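Local coordinates for putative modulator of DNA gyrase (Bacteroides thetaiotaomicron, PDB 1VPB), which probably acts as a metallopeptidase, as a member of the peptidase U62 (PmbA/TldD) family, at residues 171-176 / 183-188; 285-290 / 325-330; 391-396 / 405-410; 110-115 / 177-182. All coordinates share one frame; numbering follows the deposited sequence. Where two conformers were deposited one is given.

From the N terminus, contact 4 opens first, at 110-115, in the loop between helix 87-101 and helix 138-150. It closes at 177-182, after the chain has passed through segment 171-176 of contact 1. Contact 1 closes later, at 183-188, so the two cross along the chain. They also touch: Arg175 packs on Phe181. Contact 1 lies within the six-stranded antiparallel sheet; contact 4 ties loop 110-115 to the turn between two of its strands. Contact 2 then closes a loop of 34 residues at the edge of a five-stranded sheet. Contact 3 comes last and closes the hairpin of strands 388-399 and 402-413 in the eight-stranded sheet. The centres of contacts 3 and 4 lie about 50 Å apart.

Contact 1 (171-176 / 183-188); sequences DFAYRL and GETKST
This is the turn-proximal part of a beta hairpin, made by strands 159-177 and 181-198 of the six-stranded antiparallel sheet. The two segments run at 171° to each other. Six backbone hydrogen bonds join them, two at each of the pairs Asp171-Ser187, Ala173-Thr185 and Arg175-Gly183. The shortest runs from Arg175 N to Gly183 O, at 2.8 Å. Ala173 N is different: it meets Thr185 O from above the carbonyl plane. Between these pairs, CA-H...O contacts add to the join, as from Lys186 CA to Asp171 O at 3.2 Å.

Apolar packing lies on the face of Phe172, Tyr174, Glu184 and Lys186. Lys186 CB sits 3.6 Å from Phe172 CD2, and the rest of the lysine chain runs on extended, clear of the ring. Glu184 CB comes to the edge of the Tyr174 ring, 4.1 Å from CD1. The polar ends find partners beyond the two segments: Glu184 forms a salt bridge with Lys19, and Tyr174 OH bonds Glu182 and Gln23. Helix 16-31 covers Tyr174 on this face.

The other face carries Asp171, Ala173, Thr185 and Ser187. The crowded first torsion of Thr185 (61°) places OG1 3.4 Å from Ala173 CB. One water joins the two polar side chains, donating to Asp171 OD2 and lying 2.9 Å from Ser187 OG.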
loop_
_atom_site.group_PDB
_atom_site.type_symbol
_atom_site.label_atom_id
_atom_site.label_comp_id
_atom_site.label_asym_id
_atom_site.label_seq_id
_atom_site.Cartn_x
_atom_site.Cartn_y
_atom_site.Cartn_z
ATOM N N ASP A 171 -15.305 14.767 -1.214
ATOM C CA ASP A 171 -15.562 13.772 -0.160
ATOM C C ASP A 171 -16.696 14.274 0.673
ATOM O O ASP A 171 -16.738 15.449 1.051
ATOM C CB ASP A 171 -14.332 13.561 0.675
ATOM C CG ASP A 171 -13.251 12.877 -0.073
ATOM O OD1 ASP A 171 -13.311 11.637 -0.151
ATOM O OD2 ASP A 171 -12.295 13.479 -0.534
ATOM N N PHE A 172 -17.635 13.381 0.951
ATOM C CA PHE A 172 -18.796 13.622 1.812
ATOM C C PHE A 172 -18.920 12.522 2.833
ATOM O O PHE A 172 -18.656 11.349 2.530
ATOM C CB PHE A 172 -20.085 13.608 1.021
ATOM C CG PHE A 172 -20.126 14.630 -0.123
ATOM C CD1 PHE A 172 -19.615 14.321 -1.364
ATOM C CD2 PHE A 172 -20.685 15.895 0.066
ATOM C CE1 PHE A 172 -19.634 15.254 -2.406
ATOM C CE2 PHE A 172 -20.679 16.832 -0.984
ATOM C CZ PHE A 172 -20.148 16.492 -2.185
ATOM N N ALA A 173 -19.345 12.888 4.018
ATOM C CA ALA A 173 -19.567 11.892 5.106
ATOM C C ALA A 173 -20.716 12.308 5.928
ATOM O O ALA A 173 -20.822 13.489 6.286
ATOM C CB ALA A 173 -18.359 11.771 5.962
ATOM N N TYR A 174 -21.585 11.337 6.253
ATOM C CA TYR A 174 -22.688 11.516 7.172
ATOM C C TYR A 174 -22.548 10.465 8.245
ATOM O O TYR A 174 -22.501 9.271 7.887
ATOM C CB TYR A 174 -23.993 11.353 6.438
ATOM C CG TYR A 174 -25.232 11.490 7.256
ATOM C CD1 TYR A 174 -25.611 12.710 7.817
ATOM C CD2 TYR A 174 -26.097 10.423 7.433
ATOM C CE1 TYR A 174 -26.784 12.845 8.574
ATOM C CE2 TYR A 174 -27.284 10.542 8.153
ATOM C CZ TYR A 174 -27.656 11.776 8.711
ATOM O OH TYR A 174 -28.842 11.896 9.446
ATOM N N ARG A 175 -22.594 10.898 9.496
ATOM C CA ARG A 175 -22.248 10.037 10.625
ATOM C C ARG A 175 -23.433 10.029 11.575
ATOM O O ARG A 175 -24.072 11.073 11.803
ATOM C CB ARG A 175 -20.984 10.600 11.268
ATOM C CG ARG A 175 -20.617 10.015 12.598
ATOM C CD ARG A 175 -19.115 9.695 12.809
ATOM N NE ARG A 175 -18.809 8.371 12.306
ATOM C CZ ARG A 175 -19.411 7.262 12.704
ATOM N NH1 ARG A 175 -20.301 7.297 13.674
ATOM N NH2 ARG A 175 -19.096 6.099 12.160
ATOM N N LEU A 176 -23.739 8.841 12.130
ATOM C CA LEU A 176 -24.733 8.672 13.146
ATOM C C LEU A 176 -24.170 7.768 14.239
ATOM O O LEU A 176 -23.469 6.791 13.916
ATOM C CB LEU A 176 -25.960 7.960 12.557
ATOM C CG LEU A 176 -26.779 8.668 11.495
ATOM C CD1 LEU A 176 -27.877 7.718 10.929
ATOM C CD2 LEU A 176 -27.364 9.932 12.038
ATOM N N GLY A 183 -23.819 13.980 12.410
ATOM C CA GLY A 183 -22.854 14.941 11.854
ATOM C C GLY A 183 -22.584 14.756 10.408
ATOM O O GLY A 183 -22.743 13.674 9.869
ATOM N N GLU A 184 -22.158 15.829 9.733
ATOM C CA GLU A 184 -21.823 15.680 8.343
ATOM C C GLU A 184 -20.706 16.618 7.955
ATOM O O GLU A 184 -20.504 17.675 8.598
ATOM C CB GLU A 184 -22.987 15.832 7.423
ATOM C CG GLU A 184 -23.611 17.149 7.296
ATOM C CD GLU A 184 -24.738 17.098 6.248
ATOM O OE1 GLU A 184 -24.546 16.681 5.079
ATOM O OE2 GLU A 184 -25.813 17.443 6.659
ATOM N N THR A 185 -19.921 16.138 6.997
ATOM C CA THR A 185 -18.780 16.892 6.468
ATOM C C THR A 185 -18.745 16.835 4.960
ATOM O O THR A 185 -19.313 15.945 4.330
ATOM C CB THR A 185 -17.493 16.364 7.045
ATOM O OG1 THR A 185 -17.313 14.961 6.684
ATOM C CG2 THR A 185 -17.503 16.417 8.532
ATOM N N LYS A 186 -18.096 17.829 4.340
ATOM C CA LYS A 186 -17.875 17.810 2.884
ATOM C C LYS A 186 -16.619 18.630 2.639
ATOM O O LYS A 186 -16.360 19.588 3.345
ATOM C CB LYS A 186 -19.045 18.388 2.050
ATOM C CG LYS A 186 -19.400 19.806 2.413
ATOM C CD LYS A 186 -20.611 20.308 1.608
ATOM C CE LYS A 186 -21.068 21.654 2.129
ATOM N NZ LYS A 186 -21.878 22.285 1.071
ATOM N N SER A 187 -15.810 18.171 1.693
ATOM C CA SER A 187 -14.616 18.878 1.301
ATOM C C SER A 187 -14.188 18.536 -0.116
ATOM O O SER A 187 -14.586 17.499 -0.698
ATOM C CB SER A 187 -13.483 18.612 2.264
ATOM O OG SER A 187 -13.139 17.229 2.258
ATOM N N THR A 188 -13.335 19.419 -0.666
ATOM C CA THR A 188 -12.713 19.216 -1.968
ATOM C C THR A 188 -11.215 19.326 -1.846
ATOM O O THR A 188 -10.669 19.816 -0.810
ATOM C CB THR A 188 -13.232 20.249 -3.024
ATOM O OG1 THR A 188 -13.141 21.573 -2.418
ATOM C CG2 THR A 188 -14.652 20.014 -3.342
HETATM O O HOH W 1 -11.817 15.773 0.130
#

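Contact 2 (285-290 / 325-330); sequences EKIASD and GVLNTY. With EDO (1,2-ethanediol), chain C.
The backbones meet through Gly325 O, which takes a 2.9 Å hydrogen bond from Ala288 N and a weak one from Ile287 N, and through Glu285 O, which accepts from Leu327 N at 3.2 Å. The bond from Ala288 N is in the carbonyl plane and on a lone pair. Lys286 is the centre of an inverse gamma turn, so the loop bends sharply here. Gly325 has phi 92° and psi -8°. A CB at this position would run into Ala288 O and Ser289 O.

Few side chains meet across the contact. Lys286 CG and Val326 CG2 touch at 3.9 Å, the two chains crossing at about a right angle. Ile287 has CG1 in the crowded position (chi1 63°), and its CD1 reaches Leu327 CB at 4.2 Å.

The lysine also folds back on its own loop. Its NZ donates to Ala288 O at 2.7 Å and forms a salt bridge with Asp290 OD1 at 2.8 Å, from above the carboxylate plane. A 1,2-ethanediol, probably from the crystallisation liquor, donates one hydroxyl to each Asp290 oxygen.

The loop 285-290 thus borders strand 326-327, an outermost strand of the five-stranded sheet. Ile287 and Leu327 both pack on Phe322 of strand 319-323, while Ser289 OG bonds Leu423 O at the start of strand 423-426.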
loop_
_atom_site.group_PDB
_atom_site.type_symbol
_atom_site.label_atom_id
_atom_site.label_comp_id
_atom_site.label_asym_id
_atom_site.label_seq_id
_atom_site.Cartn_x
_atom_site.Cartn_y
_atom_site.Cartn_z
ATOM N N GLU A 285 5.913 17.405 31.376
ATOM C CA GLU A 285 7.329 17.562 31.638
ATOM C C GLU A 285 8.013 18.418 30.591
ATOM O O GLU A 285 7.568 18.530 29.438
ATOM C CB GLU A 285 8.017 16.190 31.672
ATOM C CG GLU A 285 7.473 15.200 32.703
ATOM C CD GLU A 285 7.700 15.600 34.155
ATOM O OE1 GLU A 285 8.499 16.506 34.496
ATOM O OE2 GLU A 285 7.020 15.007 35.000
ATOM N N LYS A 286 9.129 18.991 31.003
ATOM C CA LYS A 286 9.876 19.933 30.181
ATOM C C LYS A 286 10.885 19.129 29.368
ATOM O O LYS A 286 12.086 19.079 29.698
ATOM C CB LYS A 286 10.582 20.969 31.071
ATOM C CG LYS A 286 10.823 22.301 30.409
ATOM C CD LYS A 286 11.646 22.291 29.143
ATOM C CE LYS A 286 11.916 23.742 28.667
ATOM N NZ LYS A 286 12.697 23.873 27.408
ATOM N N ILE A 287 10.387 18.482 28.305
ATOM C CA ILE A 287 11.212 17.534 27.572
ATOM C C ILE A 287 11.939 18.103 26.371
ATOM O O ILE A 287 12.909 17.533 25.939
ATOM C CB ILE A 287 10.411 16.286 27.157
ATOM C CG1 ILE A 287 9.294 16.654 26.213
ATOM C CG2 ILE A 287 9.829 15.587 28.362
ATOM C CD1 ILE A 287 8.639 15.396 25.620
ATOM N N ALA A 288 11.457 19.200 25.790
ATOM C CA ALA A 288 12.062 19.678 24.578
ATOM C C ALA A 288 12.405 21.182 24.668
ATOM O O ALA A 288 12.316 21.792 25.733
ATOM C CB ALA A 288 11.146 19.375 23.426
ATOM N N SER A 289 12.823 21.748 23.541
ATOM C CA SER A 289 13.351 23.110 23.464
ATOM C C SER A 289 12.331 24.174 23.826
ATOM O O SER A 289 11.164 24.029 23.551
ATOM C CB SER A 289 13.838 23.394 22.056
ATOM O OG SER A 289 14.304 24.733 21.921
ATOM N N ASP A 290 12.818 25.287 24.400
ATOM C CA ASP A 290 11.969 26.477 24.519
ATOM C C ASP A 290 11.370 26.916 23.206
ATOM O O ASP A 290 10.317 27.547 23.195
ATOM C CB ASP A 290 12.779 27.683 24.982
ATOM C CG ASP A 290 13.187 27.618 26.391
ATOM O OD1 ASP A 290 12.803 26.689 27.132
ATOM O OD2 ASP A 290 13.878 28.550 26.873
ATOM N N GLY A 325 8.395 23.694 24.915
ATOM C CA GLY A 325 9.084 22.450 25.226
ATOM C C GLY A 325 8.410 21.539 26.225
ATOM O O GLY A 325 8.854 20.415 26.440
ATOM N N VAL A 326 7.341 22.035 26.847
ATOM C CA VAL A 326 6.588 21.249 27.813
ATOM C C VAL A 326 5.509 20.515 27.030
ATOM O O VAL A 326 4.721 21.132 26.302
ATOM C CB VAL A 326 5.959 22.121 28.875
ATOM C CG1 VAL A 326 5.023 21.289 29.783
ATOM C CG2 VAL A 326 7.044 22.812 29.674
ATOM N N LEU A 327 5.471 19.202 27.173
ATOM C CA LEU A 327 4.420 18.403 26.536
ATOM C C LEU A 327 3.105 18.522 27.297
ATOM O O LEU A 327 3.069 18.289 28.530
ATOM C CB LEU A 327 4.838 16.937 26.525
ATOM C CG LEU A 327 3.823 15.960 25.947
ATOM C CD1 LEU A 327 3.518 16.313 24.486
ATOM C CD2 LEU A 327 4.391 14.565 26.090
ATOM N N ASN A 328 2.030 18.876 26.597
ATOM C CA ASN A 328 0.785 19.141 27.273
ATOM C C ASN A 328 -0.422 18.269 26.926
ATOM O O ASN A 328 -1.468 18.417 27.552
ATOM C CB ASN A 328 0.369 20.597 27.077
ATOM C CG ASN A 328 1.168 21.547 27.957
ATOM O OD1 ASN A 328 1.578 21.209 29.070
ATOM N ND2 ASN A 328 1.373 22.747 27.472
ATOM N N THR A 329 -0.298 17.442 25.884
ATOM C CA THR A 329 -1.414 16.635 25.355
ATOM C C THR A 329 -0.980 15.248 24.931
ATOM O O THR A 329 0.062 15.096 24.283
ATOM C CB THR A 329 -1.989 17.333 24.111
ATOM O OG1 THR A 329 -2.577 18.570 24.502
ATOM C CG2 THR A 329 -3.151 16.552 23.514
ATOM N N TYR A 330 -1.829 14.247 25.245
ATOM C CA TYR A 330 -1.819 12.991 24.513
ATOM C C TYR A 330 -3.126 12.931 23.702
ATOM O O TYR A 330 -4.117 13.616 24.038
ATOM C CB TYR A 330 -1.791 11.843 25.493
ATOM C CG TYR A 330 -0.537 11.618 26.287
ATOM C CD1 TYR A 330 0.711 11.614 25.691
ATOM C CD2 TYR A 330 -0.616 11.278 27.621
ATOM C CE1 TYR A 330 1.880 11.297 26.439
ATOM C CE2 TYR A 330 0.525 10.998 28.351
ATOM C CZ TYR A 330 1.762 11.012 27.759
ATOM O OH TYR A 330 2.887 10.729 28.540
HETATM C C1 EDO C . 15.302 27.880 30.084
HETATM O O1 EDO C . 15.561 28.226 28.732
HETATM C C2 EDO C . 14.404 26.643 30.251
HETATM O O2 EDO C . 13.048 26.919 29.832
#

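Contact 3 (391-396 / 405-410); sequences YGIEGF and QPVSEM
This is an antiparallel strand pairing interrupted by a beta bulge, in the hairpin of strands 388-399 and 402-413 of the mixed eight-stranded sheet. The axes run at 172° to each other. Gly395 and Val407 form a hydrogen-bonded pair, with Val407 N 2.7 Å from Gly395 O and Gly395 N 2.9 Å from Val407 O. Both donors lie above the plane of the carbonyl they meet. The register then slips by one residue, the extra one lying at Ser408-Glu409, and Ile393 N bonds Met410 O at 3.0 Å. Gly395 has positive phi (159°), and a CB there would jam against the preceding carbonyl.

Ile393, Val407 and Met410 share one face and lie side by side. With Ile393 CG1 in the crowded position (chi1 67°) and chi2 off the staggered positions, CD1 lies 4.0 Å from Val407 CG1 and 4.1 Å from Met410 CB. An alanine in place of Ile393 would lose CG1, CG2 and CD1 and would probably leave Val407 and Met410 less well packed on this face. On the other face Phe396 crosses Pro406 obliquely, with CE2 3.8 Å from Pro406 CB. Strand 370-378 flanks the hairpin, and its Ile372 and Phe377 touch Ile393.

The chemistry is therefore mainly backbone bonding plus apolar packing. Ile393 O, buried here, has no partner in the model, probably a cost of the bulge.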
loop_
_atom_site.group_PDB
_atom_site.type_symbol
_atom_site.label_atom_id
_atom_site.label_comp_id
_atom_site.label_asym_id
_atom_site.label_seq_id
_atom_site.Cartn_x
_atom_site.Cartn_y
_atom_site.Cartn_z
ATOM N N TYR A 391 18.332 8.122 10.109
ATOM C CA TYR A 391 17.684 8.348 8.819
ATOM C C TYR A 391 18.682 8.710 7.770
ATOM O O TYR A 391 19.674 9.374 8.044
ATOM C CB TYR A 391 16.652 9.468 8.861
ATOM C CG TYR A 391 15.572 9.340 9.890
ATOM C CD1 TYR A 391 14.633 8.300 9.844
ATOM C CD2 TYR A 391 15.409 10.325 10.849
ATOM C CE1 TYR A 391 13.624 8.231 10.791
ATOM C CE2 TYR A 391 14.425 10.254 11.770
ATOM C CZ TYR A 391 13.534 9.223 11.754
ATOM O OH TYR A 391 12.556 9.215 12.696
ATOM N N GLY A 392 18.412 8.297 6.539
ATOM C CA GLY A 392 19.274 8.708 5.453
ATOM C C GLY A 392 18.907 10.114 5.035
ATOM O O GLY A 392 17.729 10.455 4.960
ATOM N N ILE A 393 19.923 10.911 4.733
ATOM C CA ILE A 393 19.718 12.277 4.289
ATOM C C ILE A 393 20.492 12.621 3.003
ATOM O O ILE A 393 21.500 12.021 2.652
ATOM C CB ILE A 393 20.071 13.289 5.425
ATOM C CG1 ILE A 393 21.569 13.274 5.742
ATOM C CG2 ILE A 393 19.210 13.004 6.661
ATOM C CD1 ILE A 393 22.377 14.411 5.043
ATOM N N GLU A 394 19.954 13.611 2.322
ATOM C CA GLU A 394 20.642 14.320 1.291
ATOM C C GLU A 394 20.372 15.824 1.421
ATOM O O GLU A 394 19.406 16.249 2.074
ATOM C CB GLU A 394 20.177 13.785 -0.064
ATOM C CG GLU A 394 18.744 14.114 -0.444
ATOM C CD GLU A 394 18.442 13.682 -1.877
ATOM O OE1 GLU A 394 18.808 14.410 -2.839
ATOM O OE2 GLU A 394 17.853 12.603 -2.028
ATOM N N GLY A 395 21.201 16.621 0.763
ATOM C CA GLY A 395 21.085 18.065 0.838
ATOM C C GLY A 395 22.368 18.783 0.460
ATOM O O GLY A 395 22.984 18.513 -0.580
ATOM N N PHE A 396 22.760 19.730 1.306
ATOM C CA PHE A 396 23.941 20.522 1.075
ATOM C C PHE A 396 24.698 20.791 2.350
ATOM O O PHE A 396 24.099 21.010 3.415
ATOM C CB PHE A 396 23.556 21.863 0.471
ATOM C CG PHE A 396 23.186 21.766 -0.956
ATOM C CD1 PHE A 396 21.881 21.497 -1.315
ATOM C CD2 PHE A 396 24.166 21.899 -1.944
ATOM C CE1 PHE A 396 21.527 21.373 -2.645
ATOM C CE2 PHE A 396 23.816 21.788 -3.273
ATOM C CZ PHE A 396 22.477 21.521 -3.612
ATOM N N GLN A 405 28.921 22.032 -0.829
ATOM C CA GLN A 405 28.960 20.707 -1.428
ATOM C C GLN A 405 27.617 20.044 -1.355
ATOM O O GLN A 405 26.974 20.055 -0.287
ATOM C CB GLN A 405 29.988 19.833 -0.715
ATOM C CG GLN A 405 30.230 18.500 -1.424
ATOM C CD GLN A 405 30.650 17.393 -0.484
ATOM O OE1 GLN A 405 29.837 16.515 -0.155
ATOM N NE2 GLN A 405 31.896 17.440 -0.016
ATOM N N PRO A 406 27.137 19.489 -2.460
ATOM C CA PRO A 406 25.903 18.692 -2.401
ATOM C C PRO A 406 26.180 17.397 -1.655
ATOM O O PRO A 406 27.262 16.814 -1.803
ATOM C CB PRO A 406 25.564 18.425 -3.867
ATOM C CG PRO A 406 26.698 18.865 -4.651
ATOM C CD PRO A 406 27.699 19.568 -3.812
ATOM N N VAL A 407 25.230 16.977 -0.833
ATOM C CA VAL A 407 25.455 15.885 0.087
ATOM C C VAL A 407 24.466 14.745 -0.113
ATOM O O VAL A 407 23.279 14.961 -0.318
ATOM C CB VAL A 407 25.325 16.372 1.568
ATOM C CG1 VAL A 407 25.397 15.201 2.537
ATOM C CG2 VAL A 407 26.411 17.364 1.875
ATOM N N SER A 408 24.993 13.528 -0.026
ATOM C CA SER A 408 24.193 12.322 0.096
ATOM C C SER A 408 25.037 11.232 0.753
ATOM O O SER A 408 26.162 11.478 1.180
ATOM C CB SER A 408 23.698 11.868 -1.270
ATOM O OG SER A 408 24.797 11.398 -2.046
ATOM N N GLU A 409 24.453 10.047 0.858
ATOM C CA GLU A 409 25.077 8.886 1.491
ATOM C C GLU A 409 25.529 9.144 2.916
ATOM O O GLU A 409 26.558 8.642 3.342
ATOM C CB GLU A 409 26.200 8.346 0.618
ATOM C CG GLU A 409 25.671 7.936 -0.745
ATOM C CD GLU A 409 26.701 7.187 -1.559
ATOM O OE1 GLU A 409 27.913 7.366 -1.313
ATOM O OE2 GLU A 409 26.286 6.421 -2.439
ATOM N N MET A 410 24.719 9.904 3.659
ATOM C CA MET A 410 24.978 10.121 5.091
ATOM C C MET A 410 23.754 9.720 5.888
ATOM O O MET A 410 22.627 9.742 5.389
ATOM C CB MET A 410 25.310 11.594 5.383
ATOM C CG MET A 410 26.497 12.168 4.623
ATOM S SD MET A 410 28.046 11.598 5.205
ATOM C CE MET A 410 28.144 12.428 6.801
#

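Contact 4 (110-115 / 177-182); sequences RVLADP and ISNGFE
The tight hairpin turn between strands 159-177 and 181-198 contains a G1 beta bulge, and the loop 110-115 packs against it. Ile177 O accepts from both Gly180 N and Phe181 N. Gly180 has positive phi (108°), where a CB would be jammed against the carbonyl before it.

Asn179 carries the contact. Its CG lies between the backbone N and the carbonyl carbon (chi1 68°), and the amide is turned toward the loop. ND2 donates to Ala113 O at 2.9 Å. That oxygen lies in the amide plane, and the donor approaches nearly along the C=O axis. The N-H direction is less straight, at 138°. OD1 bonds Tyr118 OH, so both ends of the amide are held. An alanine here would remove both bonds and would probably loosen the loop against the turn.

Leu112 lies over one face of the Asn179 amide, with its CD1 3.6 Å from Asn179 CG. The same methyl meets Ile177 CG2 at 3.8 Å and Ser178 OG at 3.6 Å. That hydroxyl has its main partner in Ala37 N. Strand 36-52 also flanks the leucine through Ala36 and Lys38. Pro115 covers the opposite face of the amide. Pro115 CD is 3.7 Å from Asn179 ND2, and Pro115 CB is 3.6 Å from Asn179 O.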
loop_
_atom_site.group_PDB
_atom_site.type_symbol
_atom_site.label_atom_id
_atom_site.label_comp_id
_atom_site.label_asym_id
_atom_site.label_seq_id
_atom_site.Cartn_x
_atom_site.Cartn_y
_atom_site.Cartn_z
ATOM N N ARG A 110 -14.878 -1.410 24.812
ATOM C CA ARG A 110 -15.480 -0.872 23.599
ATOM C C ARG A 110 -16.835 -0.332 23.999
ATOM O O ARG A 110 -17.847 -1.029 24.068
ATOM C CB ARG A 110 -15.606 -1.944 22.452
ATOM C CG ARG A 110 -14.309 -2.352 21.844
ATOM C CD ARG A 110 -13.739 -1.320 20.922
ATOM N NE ARG A 110 -12.531 -1.800 20.321
ATOM C CZ ARG A 110 -11.676 -1.030 19.661
ATOM N NH1 ARG A 110 -11.882 0.261 19.519
ATOM N NH2 ARG A 110 -10.591 -1.575 19.167
ATOM N N VAL A 111 -16.851 0.980 24.287
ATOM C CA VAL A 111 -18.036 1.691 24.672
ATOM C C VAL A 111 -18.178 2.960 23.836
ATOM O O VAL A 111 -17.250 3.399 23.203
ATOM C CB VAL A 111 -18.019 2.067 26.174
ATOM C CG1 VAL A 111 -18.011 0.813 27.038
ATOM C CG2 VAL A 111 -16.867 2.997 26.461
ATOM N N LEU A 112 -19.385 3.486 23.799
ATOM C CA LEU A 112 -19.607 4.774 23.130
ATOM C C LEU A 112 -19.098 5.858 24.064
ATOM O O LEU A 112 -19.027 5.698 25.286
ATOM C CB LEU A 112 -21.090 4.978 22.828
ATOM C CG LEU A 112 -21.761 4.058 21.763
ATOM C CD1 LEU A 112 -23.144 4.535 21.387
ATOM C CD2 LEU A 112 -20.949 3.961 20.580
ATOM N N ALA A 113 -18.686 6.951 23.449
ATOM C CA ALA A 113 -18.296 8.137 24.232
ATOM C C ALA A 113 -19.490 8.692 25.022
ATOM O O ALA A 113 -20.643 8.512 24.655
ATOM C CB ALA A 113 -17.778 9.215 23.280
ATOM N N ASP A 114 -19.190 9.429 26.091
ATOM C CA ASP A 114 -20.171 10.181 26.837
ATOM C C ASP A 114 -20.718 11.245 25.862
ATOM O O ASP A 114 -19.904 12.023 25.318
ATOM C CB ASP A 114 -19.449 10.878 27.965
ATOM C CG ASP A 114 -20.314 11.825 28.787
ATOM O OD1 ASP A 114 -21.406 12.301 28.426
ATOM O OD2 ASP A 114 -19.896 12.136 29.918
ATOM N N PRO A 115 -22.005 11.298 25.624
ATOM C CA PRO A 115 -22.533 12.226 24.604
ATOM C C PRO A 115 -22.416 13.699 24.942
ATOM O O PRO A 115 -22.516 14.510 24.014
ATOM C CB PRO A 115 -23.982 11.777 24.432
ATOM C CG PRO A 115 -24.265 11.176 25.709
ATOM C CD PRO A 115 -23.091 10.539 26.231
ATOM N N ILE A 177 -24.440 8.100 15.484
ATOM C CA ILE A 177 -24.066 7.272 16.632
ATOM C C ILE A 177 -25.292 7.117 17.482
ATOM O O ILE A 177 -25.997 8.081 17.724
ATOM C CB ILE A 177 -22.875 7.826 17.397
ATOM C CG1 ILE A 177 -21.700 8.116 16.446
ATOM C CG2 ILE A 177 -22.461 6.909 18.515
ATOM C CD1 ILE A 177 -20.518 8.756 17.184
ATOM N N SER A 178 -25.595 5.888 17.941
ATOM C CA SER A 178 -26.892 5.627 18.549
ATOM C C SER A 178 -27.247 6.298 19.885
ATOM O O SER A 178 -28.396 6.176 20.335
ATOM C CB SER A 178 -27.040 4.089 18.738
ATOM O OG SER A 178 -26.020 3.552 19.511
ATOM N N ASN A 179 -26.275 6.866 20.571
ATOM C CA ASN A 179 -26.521 7.613 21.804
ATOM C C ASN A 179 -26.594 9.143 21.534
ATOM O O ASN A 179 -26.425 9.925 22.483
ATOM C CB ASN A 179 -25.538 7.278 22.893
ATOM C CG ASN A 179 -24.130 7.755 22.596
ATOM O OD1 ASN A 179 -23.857 8.073 21.434
ATOM N ND2 ASN A 179 -23.286 7.853 23.649
ATOM N N GLY A 180 -26.885 9.508 20.310
ATOM C CA GLY A 180 -27.375 10.858 20.015
ATOM C C GLY A 180 -26.371 11.751 19.309
ATOM O O GLY A 180 -26.267 12.948 19.579
ATOM N N PHE A 181 -25.676 11.202 18.343
ATOM C CA PHE A 181 -24.843 12.010 17.454
ATOM C C PHE A 181 -25.306 11.949 16.002
ATOM O O PHE A 181 -25.615 10.869 15.482
ATOM C CB PHE A 181 -23.388 11.629 17.534
ATOM C CG PHE A 181 -22.499 12.556 16.700
ATOM C CD1 PHE A 181 -22.321 13.887 17.116
ATOM C CD2 PHE A 181 -21.950 12.160 15.527
ATOM C CE1 PHE A 181 -21.549 14.761 16.324
ATOM C CE2 PHE A 181 -21.174 13.020 14.715
ATOM C CZ PHE A 181 -21.017 14.347 15.113
ATOM N N GLU A 182 -25.371 13.122 15.325
ATOM C CA GLU A 182 -25.546 13.203 13.917
ATOM C C GLU A 182 -24.609 14.301 13.399
ATOM O O GLU A 182 -24.605 15.432 13.951
ATOM C CB GLU A 182 -27.020 13.561 13.575
ATOM C CG GLU A 182 -27.275 13.783 12.117
ATOM C CD GLU A 182 -28.652 14.322 11.817
ATOM O OE1 GLU A 182 -29.136 15.110 12.670
ATOM O OE2 GLU A 182 -29.198 13.981 10.746
#